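Local atomic coordinates of extracellular solute-binding protein family 1 (Pseudothermotoga lettingae, PDB entry 5CI5), a protein that binds the sugar alpha-D-tagatose and probably delivers it, as the extracellular solute-binding component, to an ABC transporter for uptake. Residues 326-329 / 330-334. Residues are numbered along the deposited sequence; the frame is centred on the assembly and turned at random.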
ATOM      1  N   ASP A 326      -5.121  18.528  14.286  1.00 11.06           N
ATOM      2  CA  ASP A 326      -6.552  18.793  14.123  1.00 12.91           C
ATOM      3  C   ASP A 326      -7.085  18.182  12.832  1.00 14.37           C
ATOM      4  O   ASP A 326      -8.172  17.609  12.821  1.00 14.67           O
ATOM      5  CB  ASP A 326      -6.859  20.287  14.150  1.00 16.96           C
ATOM      6  CG  ASP A 326      -6.701  20.888  15.537  1.00 23.55           C
ATOM      7  OD1 ASP A 326      -6.719  20.127  16.522  1.00 17.35           O
ATOM      8  OD2 ASP A 326      -6.597  22.131  15.637  1.00 21.27           O
ATOM      9  N   VAL A 327      -6.310  18.298  11.752  1.00 14.23           N
ATOM     10  CA  VAL A 327      -6.746  17.790  10.451  1.00  9.43           C
ATOM     11  C   VAL A 327      -6.859  16.280  10.498  1.00 12.27           C
ATOM     12  O   VAL A 327      -7.857  15.720  10.038  1.00 13.38           O
ATOM     13  CB  VAL A 327      -5.789  18.245   9.309  1.00 11.35           C
ATOM     14  CG1 VAL A 327      -6.038  17.476   8.027  1.00 12.48           C
ATOM     15  CG2 VAL A 327      -5.952  19.741   9.070  1.00 12.87           C
ATOM     16  N   TRP A 328      -5.861  15.610  11.073  1.00 10.17           N
ATOM     17  CA  TRP A 328      -5.895  14.157  11.077  1.00 11.09           C
ATOM     18  C   TRP A 328      -6.933  13.629  12.070  1.00 13.94           C
ATOM     19  O   TRP A 328      -7.553  12.616  11.802  1.00 11.77           O
ATOM     20  CB  TRP A 328      -4.515  13.560  11.350  1.00  9.74           C
ATOM     21  CG  TRP A 328      -3.974  12.972  10.100  1.00 10.06           C
ATOM     22  CD1 TRP A 328      -2.985  13.502   9.298  1.00 14.44           C
ATOM     23  CD2 TRP A 328      -4.411  11.776   9.454  1.00 10.90           C
ATOM     24  NE1 TRP A 328      -2.774  12.681   8.213  1.00 16.05           N
ATOM     25  CE2 TRP A 328      -3.635  11.619   8.286  1.00 11.96           C
ATOM     26  CE3 TRP A 328      -5.368  10.815   9.754  1.00  9.52           C
ATOM     27  CZ2 TRP A 328      -3.794  10.534   7.422  1.00 11.22           C
ATOM     28  CZ3 TRP A 328      -5.517   9.736   8.900  1.00 12.92           C
ATOM     29  CH2 TRP A 328      -4.745   9.620   7.738  1.00 11.25           C
HETATM   30  N   MSE A 329      -7.136  14.316  13.198  0.64 11.86           N
HETATM   31  CA  MSE A 329      -8.204  13.920  14.110  0.64 12.09           C
HETATM   32  C   MSE A 329      -9.558  13.954  13.396  0.64 11.59           C
HETATM   33  O   MSE A 329     -10.364  13.023  13.501  0.64 12.50           O
HETATM   34  CB  MSE A 329      -8.240  14.819  15.347  0.64 11.78           C
HETATM   35  CG  MSE A 329      -7.264  14.399  16.410  0.64 16.06           C
HETATM   36 SE   MSE A 329      -7.747  12.684  17.233  0.64 47.71          SE
HETATM   37  CE  MSE A 329      -8.844  13.353  18.691  0.64 17.21           C
ATOM     38  N   LYS A 330      -9.813  15.027  12.662  1.00 11.56           N
ATOM     39  CA  LYS A 330     -11.061  15.151  11.944  1.00  9.81           C
ATOM     40  C   LYS A 330     -11.197  14.100  10.857  1.00 13.59           C
ATOM     41  O   LYS A 330     -12.269  13.508  10.672  1.00 17.41           O
ATOM     42  CB  LYS A 330     -11.185  16.558  11.356  1.00 18.80           C
ATOM     43  CG  LYS A 330     -12.513  16.805  10.646  1.00 25.24           C
ATOM     44  CD  LYS A 330     -12.668  18.260  10.292  1.00 30.97           C
ATOM     45  CE  LYS A 330     -14.004  18.542   9.617  1.00 45.83           C
ATOM     46  NZ  LYS A 330     -14.133  19.993   9.262  1.00 51.73           N
ATOM     47  N   TRP A 331     -10.118  13.859  10.138  1.00 12.97           N
ATOM     48  CA  TRP A 331     -10.117  12.827   9.105  1.00 12.58           C
ATOM     49  C   TRP A 331     -10.489  11.457   9.672  1.00 15.11           C
ATOM     50  O   TRP A 331     -11.372  10.782   9.152  1.00 14.18           O
ATOM     51  CB  TRP A 331      -8.747  12.760   8.421  1.00 12.67           C
ATOM     52  CG  TRP A 331      -8.786  11.884   7.238  1.00 13.60           C
ATOM     53  CD1 TRP A 331      -8.890  10.524   7.237  1.00 16.09           C
ATOM     54  CD2 TRP A 331      -8.747  12.292   5.876  1.00 10.52           C
ATOM     55  NE1 TRP A 331      -8.913  10.051   5.943  1.00 15.24           N
ATOM     56  CE2 TRP A 331      -8.833  11.119   5.088  1.00 12.47           C
ATOM     57  CE3 TRP A 331      -8.633  13.531   5.242  1.00 13.34           C
ATOM     58  CZ2 TRP A 331      -8.802  11.152   3.696  1.00 15.83           C
ATOM     59  CZ3 TRP A 331      -8.607  13.561   3.856  1.00 14.46           C
ATOM     60  CH2 TRP A 331      -8.703  12.376   3.101  1.00 15.13           C
ATOM     61  N   VAL A 332      -9.834  11.041  10.748  1.00 12.84           N
ATOM     62  CA  VAL A 332     -10.141   9.752  11.368  1.00 14.58           C
ATOM     63  C   VAL A 332     -11.567   9.682  11.891  1.00 15.83           C
ATOM     64  O   VAL A 332     -12.237   8.647  11.754  1.00 17.56           O
ATOM     65  CB  VAL A 332      -9.177   9.454  12.529  1.00 21.34           C
ATOM     66  CG1 VAL A 332      -9.757   8.370  13.478  1.00 25.90           C
ATOM     67  CG2 VAL A 332      -7.877   9.036  11.959  1.00 19.40           C
ATOM     68  N   GLU A 333     -12.015  10.764  12.522  1.00 15.89           N
ATOM     69  CA  GLU A 333     -13.376  10.838  13.061  1.00 19.63           C
ATOM     70  C   GLU A 333     -14.379  10.560  11.966  1.00 17.97           C
ATOM     71  O   GLU A 333     -15.349   9.824  12.160  1.00 25.99           O
ATOM     72  CB  GLU A 333     -13.662  12.223  13.684  1.00 28.25           C
ATOM     73  CG  GLU A 333     -15.138  12.720  13.557  1.00 47.92           C
ATOM     74  CD  GLU A 333     -15.357  14.186  13.990  1.00 61.04           C
ATOM     75  OE1 GLU A 333     -14.463  15.050  13.791  1.00 55.86           O
ATOM     76  OE2 GLU A 333     -16.451  14.481  14.524  1.00 63.97           O
ATOM     77  N   GLU A 334     -14.165  11.182  10.821  1.00 18.60           N
ATOM     78  CA  GLU A 334     -15.123  11.103   9.739  1.00 25.13           C
ATOM     79  C   GLU A 334     -15.010   9.826   8.930  1.00 25.26           C
ATOM     80  O   GLU A 334     -16.030   9.243   8.561  1.00 23.90           O
ATOM     81  CB  GLU A 334     -14.966  12.303   8.816  1.00 26.74           C
ATOM     82  CG  GLU A 334     -15.357  13.603   9.481  1.00 40.36           C
ATOM     83  CD  GLU A 334     -15.227  14.796   8.557  1.00 49.84           C
ATOM     84  OE1 GLU A 334     -14.665  14.632   7.448  1.00 47.70           O
ATOM     85  OE2 GLU A 334     -15.683  15.896   8.946  1.00 51.79           O
TER
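Trp328 and Trp331, three residues apart on one face of helix 325-335, bring their indoles together at a slant. The six-membered ring of Trp328 lies 4.9 Å, centroid to centroid, from the five-membered ring of Trp331, with the planes at 44°. Contact is closest at CZ3 of Trp328, 3.8 Å from CD1 of Trp331, whose CG stands over one face of the Trp328 ring near its rim. One turn on from Trp328, Val332 meets the same indole at its edge: chi1 of 161° sets CG1 anti to the backbone N and leaves CG2 in the ring plane, 3.8 Å from Trp328 CE3. The spacing is set by regular helical bonding from N-H of residue i+4 to C=O of residue i, including the nearly straight bond from Val332 N to Trp328 O (3.0 Å, 173° at the hydrogen). NE1 of the buried Trp331 is hydrogen-bonded to Gly337 O, just beyond the helix. This is structural packing, with the Trp328 side chain about 10 Å from the bound tagatose. The aromatic face rests on the mixed sheet through Trp134 of strand 128-138, which meets both indoles, and Pro340 of strand 339-340, which touches Trp328 and Val332; Trp40 of helix 37-51 packs on Trp331, and Val345 of helix 343-348 on Trp328.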